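Local structure of endo-pectate lyase (Erwinia chrysanthemi, 3B4N) at residues D31-W37 with T70-A76; E41-Q47 with D89-E93; E120-G124 with C134-G140; P307-E311 with T331-V336. The protein cleaves polygalacturonate by calcium-dependent beta-elimination, leaving unsaturated ends on the oligosaccharide products, and probably also attacks highly methylated pectins in an endo mode. The contacts are given in a common frame with arbitrary orientation. Numbering follows the deposited sequence.

Contact 1: D31-W37 with T70-A76; sequences DVNYLGW and TRTFKDA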
loop_
_atom_site.group_PDB
_atom_site.type_symbol
_atom_site.label_atom_id
_atom_site.label_comp_id
_atom_site.label_asym_id
_atom_site.label_seq_id
_atom_site.Cartn_x
_atom_site.Cartn_y
_atom_site.Cartn_z
ATOM N N ASP A 31 14.603 -12.904 0.856
ATOM C CA ASP A 31 15.230 -13.222 2.145
ATOM C C ASP A 31 14.889 -12.258 3.267
ATOM O O ASP A 31 15.612 -12.147 4.263
ATOM C CB ASP A 31 16.741 -13.309 1.993
ATOM C CG ASP A 31 17.162 -14.567 1.293
ATOM O OD1 ASP A 31 18.333 -14.654 0.927
ATOM O OD2 ASP A 31 16.315 -15.470 1.122
ATOM N N VAL A 32 13.784 -11.558 3.092
ATOM C CA VAL A 32 13.313 -10.613 4.082
ATOM C C VAL A 32 11.891 -11.034 4.410
ATOM O O VAL A 32 11.110 -11.364 3.513
ATOM C CB VAL A 32 13.308 -9.174 3.518
ATOM C CG1 VAL A 32 12.732 -8.207 4.538
ATOM C CG2 VAL A 32 14.732 -8.755 3.163
ATOM N N ASN A 33 11.567 -11.076 5.697
ATOM C CA ASN A 33 10.213 -11.417 6.108
ATOM C C ASN A 33 9.518 -10.109 6.419
ATOM O O ASN A 33 9.959 -9.357 7.287
ATOM C CB ASN A 33 10.222 -12.293 7.358
ATOM C CG ASN A 33 10.725 -13.691 7.082
ATOM O OD1 ASN A 33 11.323 -14.335 7.951
ATOM N ND2 ASN A 33 10.463 -14.184 5.880
ATOM N N TYR A 34 8.451 -9.821 5.688
ATOM C CA TYR A 34 7.694 -8.600 5.915
ATOM C C TYR A 34 6.478 -8.895 6.766
ATOM O O TYR A 34 5.758 -9.870 6.530
ATOM C CB TYR A 34 7.237 -7.987 4.589
ATOM C CG TYR A 34 8.343 -7.335 3.800
ATOM C CD1 TYR A 34 8.709 -6.015 4.031
ATOM C CD2 TYR A 34 9.046 -8.058 2.841
ATOM C CE1 TYR A 34 9.761 -5.423 3.318
ATOM C CE2 TYR A 34 10.088 -7.484 2.129
ATOM C CZ TYR A 34 10.440 -6.173 2.371
ATOM O OH TYR A 34 11.482 -5.623 1.660
ATOM N N LEU A 35 6.271 -8.061 7.775
ATOM C CA LEU A 35 5.120 -8.195 8.648
ATOM C C LEU A 35 4.195 -7.016 8.419
ATOM O O LEU A 35 4.645 -5.884 8.249
ATOM C CB LEU A 35 5.537 -8.187 10.115
ATOM C CG LEU A 35 6.487 -9.286 10.574
ATOM C CD1 LEU A 35 6.765 -9.116 12.071
ATOM C CD2 LEU A 35 5.867 -10.646 10.294
ATOM N N GLY A 36 2.902 -7.300 8.421
ATOM C CA GLY A 36 1.904 -6.260 8.276
ATOM C C GLY A 36 0.811 -6.574 9.277
ATOM O O GLY A 36 0.354 -7.720 9.373
ATOM N N TRP A 37 0.387 -5.582 10.052
ATOM C CA TRP A 37 -0.672 -5.838 11.012
ATOM C C TRP A 37 -1.656 -4.695 11.061
ATOM O O TRP A 37 -1.388 -3.600 10.568
ATOM C CB TRP A 37 -0.093 -6.069 12.419
ATOM C CG TRP A 37 0.686 -4.901 12.985
ATOM C CD1 TRP A 37 0.214 -3.911 13.804
ATOM C CD2 TRP A 37 2.064 -4.599 12.746
ATOM N NE1 TRP A 37 1.216 -3.012 14.087
ATOM C CE2 TRP A 37 2.363 -3.410 13.450
ATOM C CE3 TRP A 37 3.077 -5.220 12.001
ATOM C CZ2 TRP A 37 3.637 -2.825 13.430
ATOM C CZ3 TRP A 37 4.341 -4.642 11.979
ATOM C CH2 TRP A 37 4.610 -3.454 12.690
ATOM N N THR A 70 3.601 3.154 12.635
ATOM C CA THR A 70 3.831 2.165 11.604
ATOM C C THR A 70 2.918 0.950 11.748
ATOM O O THR A 70 2.440 0.631 12.838
ATOM C CB THR A 70 5.310 1.705 11.604
ATOM O OG1 THR A 70 5.546 0.914 10.436
ATOM C CG2 THR A 70 5.637 0.863 12.850
ATOM N N ARG A 71 2.660 0.280 10.628
ATOM C CA ARG A 71 1.847 -0.929 10.648
ATOM C C ARG A 71 2.564 -2.025 9.874
ATOM O O ARG A 71 1.975 -3.053 9.535
ATOM C CB ARG A 71 0.461 -0.658 10.050
ATOM C CG ARG A 71 -0.403 0.263 10.924
ATOM C CD ARG A 71 -0.769 -0.385 12.257
ATOM N NE ARG A 71 -1.688 0.456 13.030
ATOM C CZ ARG A 71 -1.318 1.396 13.901
ATOM N NH1 ARG A 71 -0.035 1.646 14.140
ATOM N NH2 ARG A 71 -2.242 2.100 14.535
ATOM N N THR A 72 3.847 -1.795 9.596
ATOM C CA THR A 72 4.656 -2.776 8.878
ATOM C C THR A 72 6.053 -2.862 9.488
ATOM O O THR A 72 6.503 -1.961 10.200
ATOM C CB THR A 72 4.822 -2.419 7.377
ATOM O OG1 THR A 72 5.556 -1.194 7.263
ATOM C CG2 THR A 72 3.455 -2.290 6.678
ATOM N N PHE A 73 6.738 -3.956 9.191
ATOM C CA PHE A 73 8.090 -4.189 9.686
ATOM C C PHE A 73 8.780 -5.182 8.766
ATOM O O PHE A 73 8.132 -6.037 8.170
ATOM C CB PHE A 73 8.049 -4.781 11.099
ATOM C CG PHE A 73 9.404 -5.087 11.667
ATOM C CD1 PHE A 73 10.242 -4.054 12.062
ATOM C CD2 PHE A 73 9.843 -6.401 11.797
ATOM C CE1 PHE A 73 11.503 -4.313 12.582
ATOM C CE2 PHE A 73 11.114 -6.676 12.319
ATOM C CZ PHE A 73 11.940 -5.632 12.710
ATOM N N LYS A 74 10.090 -5.051 8.628
ATOM C CA LYS A 74 10.830 -6.002 7.817
ATOM C C LYS A 74 11.969 -6.603 8.629
ATOM O O LYS A 74 12.697 -5.897 9.323
ATOM C CB LYS A 74 11.364 -5.347 6.540
ATOM C CG LYS A 74 12.440 -4.320 6.731
ATOM C CD LYS A 74 12.894 -3.801 5.365
ATOM C CE LYS A 74 14.041 -2.815 5.493
ATOM N NZ LYS A 74 13.676 -1.635 6.324
ATOM N N ASP A 75 12.076 -7.925 8.565
ATOM C CA ASP A 75 13.124 -8.659 9.262
ATOM C C ASP A 75 14.009 -9.346 8.230
ATOM O O ASP A 75 13.579 -10.284 7.563
ATOM C CB ASP A 75 12.519 -9.717 10.192
ATOM C CG ASP A 75 13.580 -10.503 10.942
ATOM O OD1 ASP A 75 13.262 -11.577 11.485
ATOM O OD2 ASP A 75 14.735 -10.040 10.993
ATOM N N ALA A 76 15.243 -8.864 8.098
ATOM C CA ALA A 76 16.199 -9.430 7.151
ATOM C C ALA A 76 17.306 -10.187 7.867
ATOM O O ALA A 76 18.303 -10.561 7.251
ATOM C CB ALA A 76 16.812 -8.321 6.305
HETATM O O HOH W 1 15.096 -12.489 6.929
HETATM O O HOH W 2 18.729 -11.126 4.552
#
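D31 turns into the strand at positive phi, its carbonyl O tied by a water to D75 O. V32 then lays CG2 against A76 CB at 3.8 Å. N33 and D75 form an antiparallel hydrogen-bonded pair, N33 N to D75 O and D75 N to N33 O both 2.9 Å; their side chains share Y86. Y34 and K74 make a non-hydrogen-bonded pair; the tyrosine reaches N274 of the beta helix. L35 repeats the hydrogen-bonded pattern with F73 (L35 N to F73 O 2.8 Å), and both apolar side chains turn to V49 of the facing sheet. G36 lies opposite T72; a CB would point into the buried seam with the beta helix, beside T72 CG2. W37 N bonds R71 O at 3.0 Å, and the indole folds back, its five-membered ring meeting R71 CA in a CH-pi contact. The L35 and F73 face packs into the interior, polar at N33 and D75, while Y34 and T72 meet the beta helix, in the three-stranded sheet of a fibronectin type III-like sandwich.

Contact 2: E41-Q47 with D89-E93; sequences ESKVARQ and DVVSE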
loop_
_atom_site.group_PDB
_atom_site.type_symbol
_atom_site.label_atom_id
_atom_site.label_comp_id
_atom_site.label_asym_id
_atom_site.label_seq_id
_atom_site.Cartn_x
_atom_site.Cartn_y
_atom_site.Cartn_z
ATOM N N GLU A 41 -6.419 -0.691 18.622
ATOM C CA GLU A 41 -6.044 -0.019 19.869
ATOM C C GLU A 41 -5.984 1.468 19.516
ATOM O O GLU A 41 -5.306 1.860 18.570
ATOM C CB GLU A 41 -4.678 -0.516 20.365
ATOM C CG GLU A 41 -4.047 0.374 21.442
ATOM C CD GLU A 41 -4.966 0.603 22.624
ATOM O OE1 GLU A 41 -5.049 1.759 23.099
ATOM O OE2 GLU A 41 -5.602 -0.368 23.082
ATOM N N SER A 42 -6.689 2.301 20.276
ATOM C CA SER A 42 -6.738 3.731 19.987
ATOM C C SER A 42 -5.636 4.604 20.580
ATOM O O SER A 42 -5.380 5.696 20.080
ATOM C CB SER A 42 -8.092 4.292 20.421
ATOM O OG SER A 42 -8.282 4.107 21.812
ATOM N N LYS A 43 -4.996 4.140 21.642
ATOM C CA LYS A 43 -3.937 4.924 22.265
ATOM C C LYS A 43 -2.618 4.161 22.260
ATOM O O LYS A 43 -2.066 3.829 23.302
ATOM C CB LYS A 43 -4.342 5.309 23.693
ATOM C CG LYS A 43 -5.513 6.292 23.715
ATOM C CD LYS A 43 -5.987 6.648 25.117
ATOM C CE LYS A 43 -6.962 5.610 25.654
ATOM N NZ LYS A 43 -7.680 6.099 26.872
ATOM N N VAL A 44 -2.106 3.896 21.065
ATOM C CA VAL A 44 -0.853 3.164 20.949
ATOM C C VAL A 44 0.337 4.029 21.353
ATOM O O VAL A 44 0.438 5.186 20.936
ATOM C CB VAL A 44 -0.628 2.672 19.508
ATOM C CG1 VAL A 44 0.688 1.901 19.426
ATOM C CG2 VAL A 44 -1.788 1.787 19.069
ATOM N N ALA A 45 1.226 3.461 22.168
ATOM C CA ALA A 45 2.430 4.154 22.623
ATOM C C ALA A 45 3.635 3.612 21.852
ATOM O O ALA A 45 4.469 4.373 21.369
ATOM C CB ALA A 45 2.624 3.946 24.110
ATOM N N ARG A 46 3.719 2.290 21.750
ATOM C CA ARG A 46 4.801 1.641 21.015
ATOM C C ARG A 46 4.311 0.293 20.539
ATOM O O ARG A 46 3.255 -0.182 20.964
ATOM C CB ARG A 46 6.040 1.432 21.898
ATOM C CG ARG A 46 5.803 0.480 23.066
ATOM C CD ARG A 46 7.092 -0.152 23.580
ATOM N NE ARG A 46 8.055 0.851 24.018
ATOM C CZ ARG A 46 9.242 0.561 24.539
ATOM N NH1 ARG A 46 9.613 -0.703 24.689
ATOM N NH2 ARG A 46 10.056 1.543 24.906
ATOM N N GLN A 47 5.087 -0.322 19.654
ATOM C CA GLN A 47 4.733 -1.631 19.126
ATOM C C GLN A 47 5.999 -2.467 19.127
ATOM O O GLN A 47 7.041 -2.016 18.668
ATOM C CB GLN A 47 4.155 -1.490 17.717
ATOM C CG GLN A 47 2.929 -0.586 17.710
ATOM C CD GLN A 47 2.427 -0.315 16.317
ATOM O OE1 GLN A 47 3.041 0.446 15.557
ATOM N NE2 GLN A 47 1.311 -0.941 15.967
ATOM N N ASP A 89 3.219 -7.047 19.419
ATOM C CA ASP A 89 2.592 -6.599 20.650
ATOM C C ASP A 89 2.351 -5.094 20.539
ATOM O O ASP A 89 3.293 -4.309 20.498
ATOM C CB ASP A 89 3.534 -6.891 21.823
ATOM C CG ASP A 89 2.929 -6.572 23.179
ATOM O OD1 ASP A 89 3.644 -6.781 24.188
ATOM O OD2 ASP A 89 1.765 -6.125 23.250
ATOM N N VAL A 90 1.084 -4.704 20.466
ATOM C CA VAL A 90 0.723 -3.292 20.398
ATOM C C VAL A 90 0.538 -2.865 21.857
ATOM O O VAL A 90 -0.319 -3.390 22.572
ATOM C CB VAL A 90 -0.564 -3.102 19.570
ATOM C CG1 VAL A 90 -1.018 -1.655 19.626
ATOM C CG2 VAL A 90 -0.304 -3.516 18.131
ATOM N N VAL A 91 1.376 -1.932 22.301
ATOM C CA VAL A 91 1.355 -1.466 23.685
ATOM C C VAL A 91 0.673 -0.118 23.799
ATOM O O VAL A 91 1.065 0.843 23.145
ATOM C CB VAL A 91 2.793 -1.356 24.236
ATOM C CG1 VAL A 91 2.759 -0.950 25.702
ATOM C CG2 VAL A 91 3.525 -2.682 24.057
ATOM N N SER A 92 -0.355 -0.050 24.639
ATOM C CA SER A 92 -1.085 1.192 24.822
ATOM C C SER A 92 -0.374 2.101 25.814
ATOM O O SER A 92 0.567 1.688 26.494
ATOM C CB SER A 92 -2.496 0.908 25.347
ATOM O OG SER A 92 -2.448 0.582 26.732
ATOM N N GLU A 93 -0.835 3.341 25.894
ATOM C CA GLU A 93 -0.262 4.298 26.826
ATOM C C GLU A 93 -0.458 3.799 28.255
ATOM O O GLU A 93 0.308 4.167 29.156
ATOM C CB GLU A 93 -0.935 5.651 26.646
ATOM C CG GLU A 93 -0.601 6.311 25.328
ATOM C CD GLU A 93 -1.320 7.623 25.146
ATOM O OE1 GLU A 93 -1.091 8.282 24.115
ATOM O OE2 GLU A 93 -2.111 7.990 26.041
HETATM O O HOH W 3 0.875 7.533 22.273
#
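A classic beta bulge interrupts this antiparallel pairing: A45 and R46 both face V91 and direct their amides at one acceptor, A45 N to V91 O at 2.8 Å and R46 N to V91 O at a weak 3.3 Å. The bulge lies in the four-stranded sheet of a fibronectin type III-like sandwich, between strands 44-52 and 85-92, and shifts the register by one residue. Beyond it regular pairing resumes, with V91 N donating to R46 O (2.9 Å) and Q47 opposite V90. Before it, E93 N donates to K43 O at 2.9 Å, so the strand ends stay joined. The small, exposed A45 leaves room for E93, its CB 4.2 Å from E93 CG. V44 instead places CG2 3.6 Å from V90 CG1, and E41 CB lies 3.9 Å from V90 CG1, its aliphatic part covering the valine. The E41 carboxylate turns back on its own loop, OE1 accepting from K43 N at 2.8 Å. R46, whose CG packs 3.7 Å from V91 CB, sends its guanidinium along the strand to a salt bridge with E48. At the outer end a water donates both to V44 O at 2.7 Å and to E93 OE1 at 2.8 Å.

Contact 3: E120-G124 with C134-G140; sequences ECKPG and CGGVTIG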
loop_
_atom_site.group_PDB
_atom_site.type_symbol
_atom_site.label_atom_id
_atom_site.label_comp_id
_atom_site.label_asym_id
_atom_site.label_seq_id
_atom_site.Cartn_x
_atom_site.Cartn_y
_atom_site.Cartn_z
ATOM N N GLU A 120 -16.297 -13.775 4.157
ATOM C CA GLU A 120 -17.039 -12.762 3.404
ATOM C C GLU A 120 -16.182 -12.213 2.273
ATOM O O GLU A 120 -16.693 -11.678 1.289
ATOM C CB GLU A 120 -17.417 -11.586 4.305
ATOM C CG GLU A 120 -18.547 -11.824 5.281
ATOM C CD GLU A 120 -18.815 -10.592 6.125
ATOM O OE1 GLU A 120 -18.116 -10.396 7.142
ATOM O OE2 GLU A 120 -19.709 -9.804 5.761
ATOM N N CYS A 121 -14.872 -12.337 2.432
ATOM C CA CYS A 121 -13.930 -11.822 1.451
ATOM C C CYS A 121 -13.700 -12.822 0.329
ATOM O O CYS A 121 -12.858 -13.714 0.426
ATOM C CB CYS A 121 -12.624 -11.466 2.162
ATOM S SG CYS A 121 -12.968 -10.478 3.655
ATOM N N LYS A 122 -14.489 -12.664 -0.728
ATOM C CA LYS A 122 -14.432 -13.523 -1.905
ATOM C C LYS A 122 -14.422 -12.603 -3.117
ATOM O O LYS A 122 -14.974 -11.506 -3.072
ATOM C CB LYS A 122 -15.678 -14.414 -1.966
ATOM C CG LYS A 122 -15.864 -15.330 -0.763
ATOM C CD LYS A 122 -14.853 -16.464 -0.770
ATOM C CE LYS A 122 -15.010 -17.344 0.465
ATOM N NZ LYS A 122 -16.403 -17.847 0.604
ATOM N N PRO A 123 -13.786 -13.030 -4.214
ATOM C CA PRO A 123 -13.744 -12.191 -5.413
ATOM C C PRO A 123 -15.132 -11.730 -5.855
ATOM O O PRO A 123 -16.073 -12.533 -5.932
ATOM C CB PRO A 123 -13.080 -13.103 -6.438
ATOM C CG PRO A 123 -12.097 -13.852 -5.598
ATOM C CD PRO A 123 -12.921 -14.213 -4.373
ATOM N N GLY A 124 -15.252 -10.433 -6.126
ATOM C CA GLY A 124 -16.511 -9.865 -6.571
ATOM C C GLY A 124 -17.395 -9.311 -5.471
ATOM O O GLY A 124 -18.426 -8.697 -5.747
ATOM N N CYS A 134 -11.043 -9.519 7.076
ATOM C CA CYS A 134 -10.864 -10.739 6.304
ATOM C C CYS A 134 -10.051 -11.823 7.001
ATOM O O CYS A 134 -9.862 -12.912 6.455
ATOM C CB CYS A 134 -10.246 -10.407 4.948
ATOM S SG CYS A 134 -11.316 -9.335 3.942
ATOM N N GLY A 135 -9.549 -11.513 8.190
ATOM C CA GLY A 135 -8.804 -12.496 8.961
ATOM C C GLY A 135 -7.561 -13.111 8.351
ATOM O O GLY A 135 -7.195 -14.231 8.702
ATOM N N GLY A 136 -6.916 -12.397 7.432
ATOM C CA GLY A 136 -5.698 -12.899 6.822
ATOM C C GLY A 136 -5.831 -13.890 5.681
ATOM O O GLY A 136 -4.831 -14.466 5.255
ATOM N N VAL A 137 -7.038 -14.094 5.172
ATOM C CA VAL A 137 -7.216 -15.047 4.081
ATOM C C VAL A 137 -6.678 -14.506 2.768
ATOM O O VAL A 137 -6.435 -13.308 2.629
ATOM C CB VAL A 137 -8.705 -15.411 3.868
ATOM C CG1 VAL A 137 -9.287 -16.004 5.144
ATOM C CG2 VAL A 137 -9.484 -14.187 3.427
ATOM N N THR A 138 -6.500 -15.408 1.809
ATOM C CA THR A 138 -6.012 -15.066 0.479
ATOM C C THR A 138 -7.151 -15.151 -0.527
ATOM O O THR A 138 -8.002 -16.040 -0.439
ATOM C CB THR A 138 -4.915 -16.055 0.007
ATOM O OG1 THR A 138 -3.764 -15.935 0.844
ATOM C CG2 THR A 138 -4.521 -15.776 -1.448
ATOM N N ILE A 139 -7.183 -14.213 -1.465
ATOM C CA ILE A 139 -8.183 -14.252 -2.524
ATOM C C ILE A 139 -7.474 -13.902 -3.818
ATOM O O ILE A 139 -6.400 -13.300 -3.808
ATOM C CB ILE A 139 -9.354 -13.263 -2.308
ATOM C CG1 ILE A 139 -8.860 -11.819 -2.386
ATOM C CG2 ILE A 139 -10.052 -13.570 -0.987
ATOM C CD1 ILE A 139 -9.995 -10.810 -2.446
ATOM N N GLY A 140 -8.065 -14.308 -4.933
ATOM C CA GLY A 140 -7.474 -14.018 -6.222
ATOM C C GLY A 140 -8.262 -14.708 -7.307
ATOM O O GLY A 140 -8.991 -15.663 -7.040
#
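The side chain of I139 is the main bump here, and the backbone from C121 to P123 forms the hollow that receives it. Its CG2 sits 3.1 Å from C121 O, a tight fit, while P123 CD meets I139 CB at 4.2 Å and the puckered proline ring brings CG within 3.9 Å of G140 O. A branched isoleucine suits this place because it also fills the space towards L164 and I166 on the next coil. At the other end the disulfide bridges the gap, C121 SG to C134 SG 2.0 Å with a chi3 of -88°, and V137 CG2 fills in beside it, 4.3 Å from C121 CB. A type I' turn from C134 to V137 reverses the chain and brings V137 and I139 back toward C121; its central residues G135 and G136 adopt the positive phi angles that glycine tolerates best. K122 points away from this packing. Covalent link and shape fit together fasten the incoming chain onto the first coil of the right-handed parallel beta helix.

Contact 4: P307-E311 with T331-V336; sequences PVCEE and TTNCKV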
loop_
_atom_site.group_PDB
_atom_site.type_symbol
_atom_site.label_atom_id
_atom_site.label_comp_id
_atom_site.label_asym_id
_atom_site.label_seq_id
_atom_site.Cartn_x
_atom_site.Cartn_y
_atom_site.Cartn_z
ATOM N N PRO A 307 12.654 10.100 -9.291
ATOM C CA PRO A 307 12.004 11.404 -9.154
ATOM C C PRO A 307 10.787 11.132 -8.264
ATOM O O PRO A 307 10.185 10.054 -8.342
ATOM C CB PRO A 307 11.631 11.766 -10.595
ATOM C CG PRO A 307 11.604 10.462 -11.313
ATOM C CD PRO A 307 12.726 9.678 -10.699
ATOM N N VAL A 308 10.433 12.079 -7.408
ATOM C CA VAL A 308 9.308 11.868 -6.504
ATOM C C VAL A 308 8.005 12.389 -7.103
ATOM O O VAL A 308 7.187 11.600 -7.577
ATOM C CB VAL A 308 9.626 12.495 -5.125
ATOM C CG1 VAL A 308 8.453 12.336 -4.170
ATOM C CG2 VAL A 308 10.864 11.805 -4.548
ATOM N N CYS A 309 7.815 13.699 -7.123
ATOM C CA CYS A 309 6.584 14.258 -7.684
ATOM C C CYS A 309 6.847 14.825 -9.065
ATOM O O CYS A 309 7.747 15.639 -9.247
ATOM C CB CYS A 309 6.049 15.357 -6.771
ATOM S SG CYS A 309 4.400 16.028 -7.179
ATOM N N GLU A 310 6.071 14.382 -10.045
ATOM C CA GLU A 310 6.225 14.879 -11.404
ATOM C C GLU A 310 4.928 15.525 -11.846
ATOM O O GLU A 310 3.839 15.025 -11.544
ATOM C CB GLU A 310 6.595 13.743 -12.364
ATOM C CG GLU A 310 7.945 13.103 -12.050
ATOM C CD GLU A 310 8.317 12.003 -13.015
ATOM O OE1 GLU A 310 7.460 11.146 -13.307
ATOM O OE2 GLU A 310 9.477 11.992 -13.480
ATOM N N GLU A 311 5.054 16.649 -12.543
ATOM C CA GLU A 311 3.896 17.382 -13.050
ATOM C C GLU A 311 3.648 17.029 -14.507
ATOM O O GLU A 311 4.591 16.873 -15.288
ATOM C CB GLU A 311 4.113 18.889 -12.892
ATOM C CG GLU A 311 4.017 19.323 -11.434
ATOM C CD GLU A 311 4.249 20.801 -11.199
ATOM O OE1 GLU A 311 4.081 21.231 -10.039
ATOM O OE2 GLU A 311 4.602 21.536 -12.146
ATOM N N THR A 331 6.205 23.139 -5.140
ATOM C CA THR A 331 5.399 23.914 -6.076
ATOM C C THR A 331 3.943 23.799 -5.627
ATOM O O THR A 331 3.627 23.051 -4.694
ATOM C CB THR A 331 5.509 23.393 -7.524
ATOM O OG1 THR A 331 4.981 22.057 -7.593
ATOM C CG2 THR A 331 6.955 23.402 -7.987
ATOM N N THR A 332 3.058 24.543 -6.278
ATOM C CA THR A 332 1.641 24.515 -5.948
ATOM C C THR A 332 1.072 23.100 -6.015
ATOM O O THR A 332 0.324 22.675 -5.138
ATOM C CB THR A 332 0.839 25.398 -6.932
ATOM O OG1 THR A 332 1.283 26.757 -6.818
ATOM C CG2 THR A 332 -0.658 25.321 -6.642
ATOM N N ASN A 333 1.447 22.372 -7.057
ATOM C CA ASN A 333 0.919 21.035 -7.263
ATOM C C ASN A 333 1.749 19.899 -6.690
ATOM O O ASN A 333 1.242 18.799 -6.493
ATOM C CB ASN A 333 0.677 20.848 -8.759
ATOM C CG ASN A 333 -0.177 21.959 -9.322
ATOM O OD1 ASN A 333 0.333 22.949 -9.855
ATOM N ND2 ASN A 333 -1.485 21.826 -9.165
ATOM N N CYS A 334 3.019 20.168 -6.420
ATOM C CA CYS A 334 3.899 19.173 -5.824
ATOM C C CYS A 334 4.345 19.702 -4.469
ATOM O O CYS A 334 5.397 20.342 -4.339
ATOM C CB CYS A 334 5.111 18.915 -6.710
ATOM S SG CYS A 334 4.807 17.799 -8.116
ATOM N N LYS A 335 3.520 19.446 -3.461
ATOM C CA LYS A 335 3.796 19.886 -2.107
ATOM C C LYS A 335 4.674 18.858 -1.413
ATOM O O LYS A 335 4.245 18.153 -0.495
ATOM C CB LYS A 335 2.491 20.089 -1.336
ATOM C CG LYS A 335 1.693 21.325 -1.750
ATOM C CD LYS A 335 2.364 22.599 -1.261
ATOM C CE LYS A 335 1.537 23.835 -1.590
ATOM N NZ LYS A 335 2.204 25.078 -1.104
ATOM N N VAL A 336 5.902 18.760 -1.892
ATOM C CA VAL A 336 6.887 17.862 -1.326
ATOM C C VAL A 336 8.200 18.639 -1.262
ATOM O O VAL A 336 8.565 19.352 -2.198
ATOM C CB VAL A 336 7.044 16.563 -2.170
ATOM C CG1 VAL A 336 7.511 16.895 -3.577
ATOM C CG2 VAL A 336 8.027 15.619 -1.494
HETATM O O HOH W 4 2.802 23.596 -9.588
#
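This is a buried disulfide contact between two walls of the parallel beta helix near its C-terminal end, where strand 309-313 faces strand 334-336. The short strand axes run nearly antiparallel, at 165°, but are 7.9 Å apart, so side chains rather than paired backbones fill the space. C309 SG and C334 SG lie 2.0 Å apart with a chi3 of -81°; both cysteines point their CA-to-CB bonds toward the other segment, which lets so short a link span the gap. Apolar residues continue the filling on one flank: V336 CG1 rests 3.8 Å from C309 CB, and V336 CG2 is 4.3 Å from V308 CG1, branched valines fitting a narrow interior. The other flank is polar. T331 OG1 donates to E311 OE1 at 2.7 Å and accepts from C334 N at 3.0 Å, an ST motif that fixes the bend leading into the second cysteine. A water donates to E311 OE1 at 2.7 Å and to N333 OD1 at 2.6 Å. The buried E311 carboxylate is balanced by a salt bridge from OE2 to R285, and N333 ND2 bonds D289 O. Around the disulfide, strand 276-284 lies alongside 309-313 in one sheet with 323-327 on its other side, while strand 290-298 runs parallel to 334-336 and offers I293 to both V308 and V336.

Overall arrangement
From the N terminus, contact 1 closes a loop of 32 residues, 38-69, and contact 2 opens inside it and closes after it, enclosing 48-88, so the two cross. Each pairs two strands within one sheet of the fibronectin type III-like domain, and they meet across the sandwich where Q47 lies against W37, T70 and R71. Contacts 3 and 4 follow in series in the beta helix. Contact 3 spans only nine residues, 125-133, at its N-terminal end; contact 4 spans nineteen, 312-330, near its C-terminal end. Each holds a disulfide, and their centres lie about 36 Å apart on opposite sides of the chain's centre, although strands 138-139 and 334-336 belong to one curled parallel sheet.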